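Long-range contacts in UDP-glucose 6-dehydrogenase (Pyrobaculum islandicum, PDB 3VTF), which probably oxidises UDP-glucose to UDP-glucuronate in two steps, using two molecules of NAD(+): residues Met21-Leu27 with Gly44-Tyr50; Val35-Phe40 with Ala182-Phe187; Arg368-His372 with Val388-Pro394. One frame throughout, in Å; residues are numbered along the deposited sequence.

Contact 1: residues Met21-Leu27 with Gly44-Tyr50; sequences MASLSVL and GHRVVGY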
loop_
_atom_site.group_PDB
_atom_site.type_symbol
_atom_site.label_atom_id
_atom_site.label_comp_id
_atom_site.label_asym_id
_atom_site.label_seq_id
_atom_site.Cartn_x
_atom_site.Cartn_y
_atom_site.Cartn_z
ATOM N N MET A 21 8.417 37.806 -12.423
ATOM C CA MET A 21 7.013 37.531 -12.306
ATOM C C MET A 21 6.645 36.791 -13.593
ATOM O O MET A 21 6.753 37.344 -14.665
ATOM C CB MET A 21 6.253 38.852 -12.216
ATOM C CG MET A 21 4.856 38.773 -11.654
ATOM S SD MET A 21 3.970 40.339 -11.552
ATOM C CE MET A 21 2.508 39.904 -12.436
ATOM N N ALA A 22 6.237 35.532 -13.483
ATOM C CA ALA A 22 5.818 34.787 -14.658
ATOM C C ALA A 22 4.426 35.183 -15.135
ATOM O O ALA A 22 3.624 35.665 -14.363
ATOM C CB ALA A 22 5.921 33.302 -14.413
ATOM N N SER A 23 4.160 34.992 -16.419
ATOM C CA SER A 23 2.822 35.205 -17.016
ATOM C C SER A 23 2.303 33.853 -17.438
ATOM O O SER A 23 2.902 33.195 -18.301
ATOM C CB SER A 23 2.840 36.151 -18.269
ATOM O OG SER A 23 3.527 37.333 -17.885
ATOM N N LEU A 24 1.254 33.404 -16.762
ATOM C CA LEU A 24 0.777 32.030 -16.885
ATOM C C LEU A 24 -0.670 32.068 -17.243
ATOM O O LEU A 24 -1.482 32.858 -16.684
ATOM C CB LEU A 24 0.873 31.313 -15.510
ATOM C CG LEU A 24 2.243 31.378 -14.856
ATOM C CD1 LEU A 24 2.240 30.732 -13.449
ATOM C CD2 LEU A 24 3.392 30.788 -15.739
ATOM N N SER A 25 -1.050 31.158 -18.100
ATOM C CA SER A 25 -2.480 30.961 -18.367
ATOM C C SER A 25 -2.938 29.584 -17.870
ATOM O O SER A 25 -2.133 28.665 -17.767
ATOM C CB SER A 25 -2.795 31.188 -19.881
ATOM O OG SER A 25 -1.831 30.618 -20.733
ATOM N N VAL A 26 -4.219 29.444 -17.553
ATOM C CA VAL A 26 -4.786 28.159 -17.187
ATOM C C VAL A 26 -6.043 27.917 -18.024
ATOM O O VAL A 26 -6.914 28.826 -18.093
ATOM C CB VAL A 26 -5.221 28.169 -15.704
ATOM C CG1 VAL A 26 -5.804 26.805 -15.345
ATOM C CG2 VAL A 26 -4.003 28.507 -14.833
ATOM N N LEU A 27 -6.115 26.752 -18.705
ATOM C CA LEU A 27 -7.325 26.385 -19.503
ATOM C C LEU A 27 -8.027 25.260 -18.790
ATOM O O LEU A 27 -7.455 24.167 -18.595
ATOM C CB LEU A 27 -6.924 25.915 -20.912
ATOM C CG LEU A 27 -6.152 26.972 -21.715
ATOM C CD1 LEU A 27 -5.950 26.375 -23.122
ATOM C CD2 LEU A 27 -7.012 28.278 -21.800
ATOM N N GLY A 44 2.325 35.233 -6.661
ATOM C CA GLY A 44 3.082 36.387 -7.176
ATOM C C GLY A 44 3.170 36.394 -8.720
ATOM O O GLY A 44 3.850 37.245 -9.267
ATOM N N HIS A 45 2.398 35.549 -9.411
ATOM C CA HIS A 45 2.415 35.493 -10.878
ATOM C C HIS A 45 1.244 36.194 -11.442
ATOM O O HIS A 45 0.259 36.367 -10.804
ATOM C CB HIS A 45 2.454 34.017 -11.369
ATOM C CG HIS A 45 3.684 33.269 -10.895
ATOM N ND1 HIS A 45 4.971 33.746 -11.097
ATOM C CD2 HIS A 45 3.796 32.099 -10.156
ATOM C CE1 HIS A 45 5.857 32.888 -10.505
ATOM N NE2 HIS A 45 5.132 31.872 -9.931
ATOM N N ARG A 46 1.347 36.572 -12.686
ATOM C CA ARG A 46 0.263 37.142 -13.461
ATOM C C ARG A 46 -0.388 35.989 -14.155
ATOM O O ARG A 46 0.305 35.152 -14.820
ATOM C CB ARG A 46 0.842 38.141 -14.509
ATOM C CG ARG A 46 -0.217 38.792 -15.400
ATOM C CD ARG A 46 0.484 39.464 -16.567
ATOM N NE ARG A 46 -0.484 39.876 -17.587
ATOM C CZ ARG A 46 -0.619 39.279 -18.753
ATOM N NH1 ARG A 46 0.176 38.268 -19.053
ATOM N NH2 ARG A 46 -1.543 39.703 -19.598
ATOM N N VAL A 47 -1.694 35.876 -13.953
ATOM C CA VAL A 47 -2.426 34.694 -14.413
ATOM C C VAL A 47 -3.637 35.111 -15.242
ATOM O O VAL A 47 -4.415 36.056 -14.885
ATOM C CB VAL A 47 -2.922 33.818 -13.230
ATOM C CG1 VAL A 47 -3.790 32.625 -13.701
ATOM C CG2 VAL A 47 -1.753 33.356 -12.391
ATOM N N VAL A 48 -3.825 34.419 -16.353
ATOM C CA VAL A 48 -5.010 34.603 -17.163
ATOM C C VAL A 48 -5.727 33.254 -17.306
ATOM O O VAL A 48 -5.173 32.305 -17.871
ATOM C CB VAL A 48 -4.667 35.184 -18.587
ATOM C CG1 VAL A 48 -5.973 35.436 -19.343
ATOM C CG2 VAL A 48 -3.824 36.471 -18.491
ATOM N N GLY A 49 -6.950 33.150 -16.817
ATOM C CA GLY A 49 -7.691 31.896 -16.886
ATOM C C GLY A 49 -8.725 31.896 -17.981
ATOM O O GLY A 49 -9.111 32.971 -18.492
ATOM N N TYR A 50 -9.173 30.700 -18.338
ATOM C CA TYR A 50 -10.269 30.571 -19.324
ATOM C C TYR A 50 -10.915 29.246 -19.096
ATOM O O TYR A 50 -10.220 28.247 -18.773
ATOM C CB TYR A 50 -9.714 30.719 -20.764
ATOM C CG TYR A 50 -10.818 30.594 -21.767
ATOM C CD1 TYR A 50 -11.678 31.697 -22.030
ATOM C CD2 TYR A 50 -11.091 29.372 -22.381
ATOM C CE1 TYR A 50 -12.744 31.567 -22.948
ATOM C CE2 TYR A 50 -12.172 29.229 -23.283
ATOM C CZ TYR A 50 -12.973 30.361 -23.548
ATOM O OH TYR A 50 -14.018 30.269 -24.444
#
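Strands 23-27 and 46-50 are the two parallel strands of the first beta-alpha-beta unit of a Rossmann-type NAD-binding domain. Ser23 to Leu27 pair in order with Arg46 to Tyr50, and the strand directions differ by 19°. Backbone bonds alternate between the strands. Arg46 N donates to Ala22 O, and Leu24 N donates to Arg46 O at 2.8 Å. Leu24 O then accepts Val48 N, also at 2.8 Å. Val48 O accepts Val26 N, and the last bond runs from Tyr50 N to Val26 O. CA-H...O contacts such as Val47 CA to Leu24 O, 3.1 Å, fill in between.

Just before both strands begin, a side chain continues the pairing. His45 ND1 accepts Ala22 N at 3.2 Å, the donor lying 21° out of the ring plane. The imidazole CG stands beside the backbone N (chi1 -61°), which turns the ring back so that its ND1 edge meets Ala22 N. Its other nitrogen, NE2, bonds Val208 O, so both ring nitrogens are engaged and the ring's rotation is fixed. Leu24 CD1 lies 3.9 Å from His45 CG. The Arg46 chain is extended and carries NH1 to 3.5 Å from Ser23 CB, which meets the guanidinium at its edge; NH1 bonds Ala97 O. Leu27 CD2 rests on Tyr50 CB at 3.8 Å.

Leu24, Val26 and Val47 project to one face of the sheet, where Ala37 and Phe40 of helix 31-43 pack on them. Ser25, Leu27, Val48 and Tyr50 project to the other, against helix 91-96. Strand 100-103 adjoins strand 23-27 on the side away from strand 46-50.

Contact 2: residues Val35-Phe40 with Ala182-Phe187; sequences VHAVGF and ALEDFF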
loop_
_atom_site.group_PDB
_atom_site.type_symbol
_atom_site.label_atom_id
_atom_site.label_comp_id
_atom_site.label_asym_id
_atom_site.label_seq_id
_atom_site.Cartn_x
_atom_site.Cartn_y
_atom_site.Cartn_z
ATOM N N VAL A 35 -8.106 26.386 -8.695
ATOM C CA VAL A 35 -7.201 26.487 -7.559
ATOM C C VAL A 35 -5.789 26.864 -8.041
ATOM O O VAL A 35 -5.037 27.637 -7.386
ATOM C CB VAL A 35 -7.190 25.192 -6.694
ATOM C CG1 VAL A 35 -5.992 25.153 -5.741
ATOM C CG2 VAL A 35 -8.490 25.092 -5.900
ATOM N N HIS A 36 -5.396 26.316 -9.194
ATOM C CA HIS A 36 -4.055 26.766 -9.690
ATOM C C HIS A 36 -4.063 28.204 -10.130
ATOM O O HIS A 36 -3.086 28.935 -9.933
ATOM C CB HIS A 36 -3.595 25.869 -10.829
ATOM C CG HIS A 36 -3.037 24.536 -10.311
ATOM N ND1 HIS A 36 -3.837 23.549 -9.821
ATOM C CD2 HIS A 36 -1.738 24.127 -10.115
ATOM C CE1 HIS A 36 -3.045 22.539 -9.345
ATOM N NE2 HIS A 36 -1.775 22.901 -9.552
ATOM N N ALA A 37 -5.139 28.596 -10.785
ATOM C CA ALA A 37 -5.193 30.003 -11.278
ATOM C C ALA A 37 -5.111 30.970 -10.114
ATOM O O ALA A 37 -4.345 31.948 -10.139
ATOM C CB ALA A 37 -6.469 30.202 -12.090
ATOM N N VAL A 38 -5.948 30.735 -9.114
ATOM C CA VAL A 38 -5.914 31.569 -7.889
ATOM C C VAL A 38 -4.616 31.479 -7.105
ATOM O O VAL A 38 -4.034 32.519 -6.669
ATOM C CB VAL A 38 -7.139 31.197 -6.980
ATOM C CG1 VAL A 38 -6.975 31.808 -5.570
ATOM C CG2 VAL A 38 -8.431 31.651 -7.632
ATOM N N GLY A 39 -4.122 30.261 -6.941
ATOM C CA GLY A 39 -2.892 30.051 -6.189
ATOM C C GLY A 39 -1.663 30.676 -6.870
ATOM O O GLY A 39 -0.793 31.204 -6.170
ATOM N N PHE A 40 -1.543 30.529 -8.198
ATOM C CA PHE A 40 -0.382 31.086 -8.860
ATOM C C PHE A 40 -0.446 32.616 -8.709
ATOM O O PHE A 40 0.618 33.258 -8.514
ATOM C CB PHE A 40 -0.344 30.722 -10.373
ATOM C CG PHE A 40 0.119 29.288 -10.656
ATOM C CD1 PHE A 40 1.202 28.764 -10.009
ATOM C CD2 PHE A 40 -0.491 28.532 -11.682
ATOM C CE1 PHE A 40 1.677 27.470 -10.330
ATOM C CE2 PHE A 40 -0.059 27.227 -11.924
ATOM C CZ PHE A 40 1.024 26.716 -11.255
ATOM N N ALA A 182 -7.919 21.585 -1.296
ATOM C CA ALA A 182 -7.109 21.802 -2.496
ATOM C C ALA A 182 -6.141 23.003 -2.287
ATOM O O ALA A 182 -5.010 23.006 -2.755
ATOM C CB ALA A 182 -8.060 22.089 -3.627
ATOM N N LEU A 183 -6.619 24.058 -1.636
ATOM C CA LEU A 183 -5.746 25.266 -1.425
ATOM C C LEU A 183 -4.585 24.922 -0.543
ATOM O O LEU A 183 -3.414 25.260 -0.845
ATOM C CB LEU A 183 -6.515 26.448 -0.816
ATOM C CG LEU A 183 -7.357 27.179 -1.807
ATOM C CD1 LEU A 183 -8.242 28.024 -0.916
ATOM C CD2 LEU A 183 -6.457 28.057 -2.735
ATOM N N GLU A 184 -4.850 24.234 0.568
ATOM C CA GLU A 184 -3.711 23.790 1.347
ATOM C C GLU A 184 -2.749 22.876 0.559
ATOM O O GLU A 184 -1.525 23.013 0.657
ATOM C CB GLU A 184 -4.188 23.027 2.597
ATOM C CG GLU A 184 -3.089 22.294 3.373
ATOM C CD GLU A 184 -3.662 21.539 4.597
ATOM O OE1 GLU A 184 -4.866 21.732 4.898
ATOM O OE2 GLU A 184 -2.929 20.748 5.238
ATOM N N ASP A 185 -3.277 21.934 -0.223
ATOM C CA ASP A 185 -2.374 21.047 -0.985
ATOM C C ASP A 185 -1.661 21.805 -2.063
ATOM O O ASP A 185 -0.575 21.349 -2.518
ATOM C CB ASP A 185 -3.246 19.936 -1.693
ATOM C CG ASP A 185 -3.907 19.010 -0.655
ATOM O OD1 ASP A 185 -3.327 18.941 0.450
ATOM O OD2 ASP A 185 -4.938 18.367 -0.940
ATOM N N PHE A 186 -2.280 22.906 -2.558
ATOM C CA PHE A 186 -1.596 23.758 -3.544
ATOM C C PHE A 186 -0.340 24.461 -2.876
ATOM O O PHE A 186 0.784 24.425 -3.401
ATOM C CB PHE A 186 -2.535 24.806 -4.186
ATOM C CG PHE A 186 -1.772 25.772 -5.122
ATOM C CD1 PHE A 186 -1.528 25.409 -6.440
ATOM C CD2 PHE A 186 -1.178 26.966 -4.636
ATOM C CE1 PHE A 186 -0.753 26.195 -7.286
ATOM C CE2 PHE A 186 -0.361 27.751 -5.465
ATOM C CZ PHE A 186 -0.159 27.396 -6.822
ATOM N N PHE A 187 -0.561 25.111 -1.729
ATOM C CA PHE A 187 0.524 25.899 -1.048
ATOM C C PHE A 187 1.505 25.074 -0.316
ATOM O O PHE A 187 2.661 25.422 -0.274
ATOM C CB PHE A 187 -0.067 26.945 -0.121
ATOM C CG PHE A 187 -0.787 28.030 -0.879
ATOM C CD1 PHE A 187 -0.077 28.894 -1.706
ATOM C CD2 PHE A 187 -2.163 28.201 -0.752
ATOM C CE1 PHE A 187 -0.748 29.913 -2.410
ATOM C CE2 PHE A 187 -2.849 29.202 -1.440
ATOM C CZ PHE A 187 -2.141 30.055 -2.277
#
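Phe186 is the knob of this helix-helix contact. Its side chain enters a hole formed by Val35, His36, Gly39 and Phe40 on helix 31-43. Phe186 CE2 comes to 3.5 Å from Gly39 CA. Gly39 has no side chain, and the ring lies directly against the helix backbone there. The phenyl group extends across to the other helix because CG is anti to the backbone N (chi1 175°).

Two T-shaped stacks hold the inserted ring. The edge of Phe186 points at the face of His36, with ring centroids 5.2 Å apart and planes at 88°. Phe186 CE1 is 3.6 Å from His36 CD2. The edge of Phe186 also meets the face of Phe40; here Phe186 CZ is 3.7 Å from Phe40 CD1. The three rings form an aromatic cluster. One face of the Phe186 ring has Val35 O above its rim.

Nearer the start of both segments the packing is aliphatic. Val35 spreads its two methyls over helix 182-187: Val35 CG1 lies 3.8 Å from Phe186 CB, and Val35 CG2 lies 3.8 Å from Ala182 CB. Leu183 CD2 also reaches Val35 CG1. At the other end, the Phe187 ring reaches Gly39 and lays its face against the edge of Phe186.

Outside this shell, polar bonds hold both helices. His36 ND1 bonds Val32 O, one turn back in its own helix, which fixes the imidazole. Asp185 forms a salt bridge with Arg178, and Ala182 N bonds Glu69. Leu177, a UDP-glucose-binding residue, touches Val35 and His36.

The helix axes pass 10.1 Å apart at -53°. This is knob-into-hole packing of the first Rossmann helix against a short helix that follows Phe176, Leu177 and Glu179, which bind UDP-glucose.

Contact 3: residues Arg368-His372 with Val388-Pro394; sequences RVYVH and VTYVEDP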
loop_
_atom_site.group_PDB
_atom_site.type_symbol
_atom_site.label_atom_id
_atom_site.label_comp_id
_atom_site.label_asym_id
_atom_site.label_seq_id
_atom_site.Cartn_x
_atom_site.Cartn_y
_atom_site.Cartn_z
ATOM N N ARG A 368 -38.727 2.234 -0.929
ATOM C CA ARG A 368 -39.068 3.638 -0.888
ATOM C C ARG A 368 -37.889 4.297 -0.217
ATOM O O ARG A 368 -37.676 4.107 1.001
ATOM C CB ARG A 368 -40.336 3.906 -0.045
ATOM C CG ARG A 368 -41.515 2.959 -0.277
ATOM C CD ARG A 368 -42.685 3.438 0.574
ATOM N NE ARG A 368 -43.991 2.984 0.088
ATOM C CZ ARG A 368 -45.158 3.579 0.376
ATOM N NH1 ARG A 368 -45.220 4.666 1.137
ATOM N NH2 ARG A 368 -46.285 3.091 -0.120
ATOM N N VAL A 369 -37.153 5.090 -0.989
ATOM C CA VAL A 369 -35.851 5.666 -0.568
ATOM C C VAL A 369 -35.916 7.123 -0.146
ATOM O O VAL A 369 -36.410 8.007 -0.877
ATOM C CB VAL A 369 -34.836 5.542 -1.731
ATOM C CG1 VAL A 369 -33.482 6.152 -1.385
ATOM C CG2 VAL A 369 -34.686 4.102 -2.078
ATOM N N TYR A 370 -35.380 7.370 1.031
ATOM C CA TYR A 370 -35.209 8.696 1.572
ATOM C C TYR A 370 -33.732 8.954 1.579
ATOM O O TYR A 370 -32.928 8.039 1.894
ATOM C CB TYR A 370 -35.722 8.739 3.005
ATOM C CG TYR A 370 -37.176 8.383 3.069
ATOM C CD1 TYR A 370 -38.161 9.388 3.291
ATOM C CD2 TYR A 370 -37.588 7.059 2.912
ATOM C CE1 TYR A 370 -39.532 9.049 3.331
ATOM C CE2 TYR A 370 -38.937 6.706 2.950
ATOM C CZ TYR A 370 -39.904 7.694 3.160
ATOM O OH TYR A 370 -41.202 7.251 3.221
ATOM N N VAL A 371 -33.342 10.187 1.300
ATOM C CA VAL A 371 -31.936 10.559 1.339
ATOM C C VAL A 371 -31.712 11.871 2.074
ATOM O O VAL A 371 -32.596 12.697 2.144
ATOM C CB VAL A 371 -31.334 10.672 -0.079
ATOM C CG1 VAL A 371 -31.567 9.400 -0.862
ATOM C CG2 VAL A 371 -31.890 11.876 -0.807
ATOM N N HIS A 372 -30.526 12.041 2.632
ATOM C CA HIS A 372 -30.088 13.309 3.164
ATOM C C HIS A 372 -28.634 13.551 2.889
ATOM O O HIS A 372 -27.853 12.615 2.823
ATOM C CB HIS A 372 -30.315 13.384 4.669
ATOM C CG HIS A 372 -29.678 14.586 5.315
ATOM N ND1 HIS A 372 -28.455 14.556 5.827
ATOM C CD2 HIS A 372 -30.142 15.873 5.495
ATOM C CE1 HIS A 372 -28.149 15.753 6.320
ATOM N NE2 HIS A 372 -29.180 16.558 6.115
ATOM N N VAL A 388 -36.400 9.741 -5.396
ATOM C CA VAL A 388 -36.287 9.605 -3.919
ATOM C C VAL A 388 -36.946 10.798 -3.232
ATOM O O VAL A 388 -37.101 11.857 -3.846
ATOM C CB VAL A 388 -34.790 9.469 -3.517
ATOM C CG1 VAL A 388 -34.141 8.337 -4.336
ATOM C CG2 VAL A 388 -34.049 10.743 -3.792
ATOM N N THR A 389 -37.251 10.648 -1.946
ATOM C CA THR A 389 -37.602 11.777 -1.102
ATOM C C THR A 389 -36.361 12.382 -0.503
ATOM O O THR A 389 -35.532 11.665 0.114
ATOM C CB THR A 389 -38.599 11.354 0.029
ATOM O OG1 THR A 389 -39.659 10.584 -0.555
ATOM C CG2 THR A 389 -39.151 12.566 0.843
ATOM N N TYR A 390 -36.245 13.706 -0.645
ATOM C CA TYR A 390 -35.173 14.456 -0.026
ATOM C C TYR A 390 -35.594 14.968 1.361
ATOM O O TYR A 390 -36.540 15.735 1.463
ATOM C CB TYR A 390 -34.765 15.608 -0.921
ATOM C CG TYR A 390 -34.380 15.119 -2.266
ATOM C CD1 TYR A 390 -35.335 14.874 -3.210
ATOM C CD2 TYR A 390 -33.035 14.815 -2.566
ATOM C CE1 TYR A 390 -34.988 14.365 -4.466
ATOM C CE2 TYR A 390 -32.665 14.280 -3.806
ATOM C CZ TYR A 390 -33.639 14.089 -4.774
ATOM O OH TYR A 390 -33.332 13.548 -6.004
ATOM N N VAL A 391 -34.862 14.603 2.416
ATOM C CA VAL A 391 -35.198 14.998 3.781
ATOM C C VAL A 391 -34.232 16.053 4.321
ATOM O O VAL A 391 -33.014 15.874 4.357
ATOM C CB VAL A 391 -35.248 13.749 4.710
ATOM C CG1 VAL A 391 -35.615 14.117 6.137
ATOM C CG2 VAL A 391 -36.258 12.766 4.175
ATOM N N GLU A 392 -34.760 17.177 4.793
ATOM C CA GLU A 392 -33.864 18.235 5.227
ATOM C C GLU A 392 -33.136 17.909 6.533
ATOM O O GLU A 392 -32.033 18.393 6.776
ATOM C CB GLU A 392 -34.635 19.594 5.357
ATOM C CG GLU A 392 -35.488 19.893 4.129
ATOM C CD GLU A 392 -34.653 20.031 2.821
ATOM O OE1 GLU A 392 -33.543 20.598 2.897
ATOM O OE2 GLU A 392 -35.074 19.559 1.715
ATOM N N ASP A 393 -33.795 17.180 7.415
ATOM C CA ASP A 393 -33.222 16.944 8.793
ATOM C C ASP A 393 -32.817 15.448 8.896
ATOM O O ASP A 393 -33.665 14.577 8.747
ATOM C CB ASP A 393 -34.281 17.259 9.837
ATOM C CG ASP A 393 -33.762 17.142 11.271
ATOM O OD1 ASP A 393 -32.842 16.342 11.613
ATOM O OD2 ASP A 393 -34.319 17.890 12.085
ATOM N N PRO A 394 -31.537 15.165 9.127
ATOM C CA PRO A 394 -31.095 13.734 9.094
ATOM C C PRO A 394 -31.744 12.912 10.214
ATOM O O PRO A 394 -32.024 11.718 10.015
ATOM C CB PRO A 394 -29.580 13.838 9.238
ATOM C CG PRO A 394 -29.391 15.111 10.006
ATOM C CD PRO A 394 -30.479 16.058 9.567
HETATM O O HOH W 1 -39.464 8.203 -1.475
#
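Three backbone hydrogen bonds join residues 368-372 to residues 388-394. Val369 O accepts Thr389 N at 3.0 Å. Thr389 O accepts Val371 N at 2.9 Å, and Val371 O accepts Val391 N with an N-H...O angle of 171°. One water reinforces the first of these. It donates to Val369 O and lies 2.6 Å from Thr389 OG1, bridging the strand edge. OG1 is placed beside its own backbone N (chi1 -48°), on the side where this water sits. Tyr370 CA adds a CA-H...O contact to Thr389 O.

The bonds make a short parallel pairing, Tyr370 with Thr389 and Val371 with Tyr390. It belongs to the beta-alpha-beta unit of strand 368-372, helix 377-384 and strand 389-390, at one edge of the parallel sheet of the UDP-binding domain. The order there is that of a Rossmann-like sheet, and strand 335-339 bonds strand 368-372 from the other side.

Beyond the bonds, His372 lies against residues 391-394. Pro394 CB sits over one face of the His372 imidazole in a CH-pi contact, 3.8 Å from the ring centroid. At the ring edge, His372 CD2 is 3.1 Å from Val391 O. His372 ND1 bonds the hydroxyl of Tyr413. Asp393 N-caps the helix that Pro394 begins, its OD1 accepting Gln395 N.

Val371 CG2 touches Tyr390 CD2 at 3.6 Å, the two side chains running side by side. Val388 CG2 lies over the same tyrosine ring and also meets Val371 CG2. Val369 CG1 packs on Val388 CG1 at 3.7 Å. Tyr370 and Thr389 point the same way from the sheet, and Val391 CG2 meets the edge of the Tyr370 ring. Helix 354-364 packs on Val369 and Val388; helix 394-400 packs on Tyr370 and Val391.

Overall arrangement
Contacts 1 and 2 share the probable NAD-binding domain and touch, their centres 13 Å apart. Their segments alternate along the chain: helix 31-43, which provides 35-40 of contact 2, connects the two strands of contact 1. Phe40 belongs to both interfaces: it packs on Leu24 and Val47 of the sheet and receives the edge of Phe186. Contact 2 also adjoins Leu177, which binds UDP-glucose. Contact 3 comes later, in the UDP-binding domain, away from the known and predicted sites. Its centre lies about 43 Å from that of contact 1 and about 35 Å from that of contact 2. Contacts 1 and 3 each pair parallel strands of a beta-alpha-beta unit, one in each alpha/beta domain.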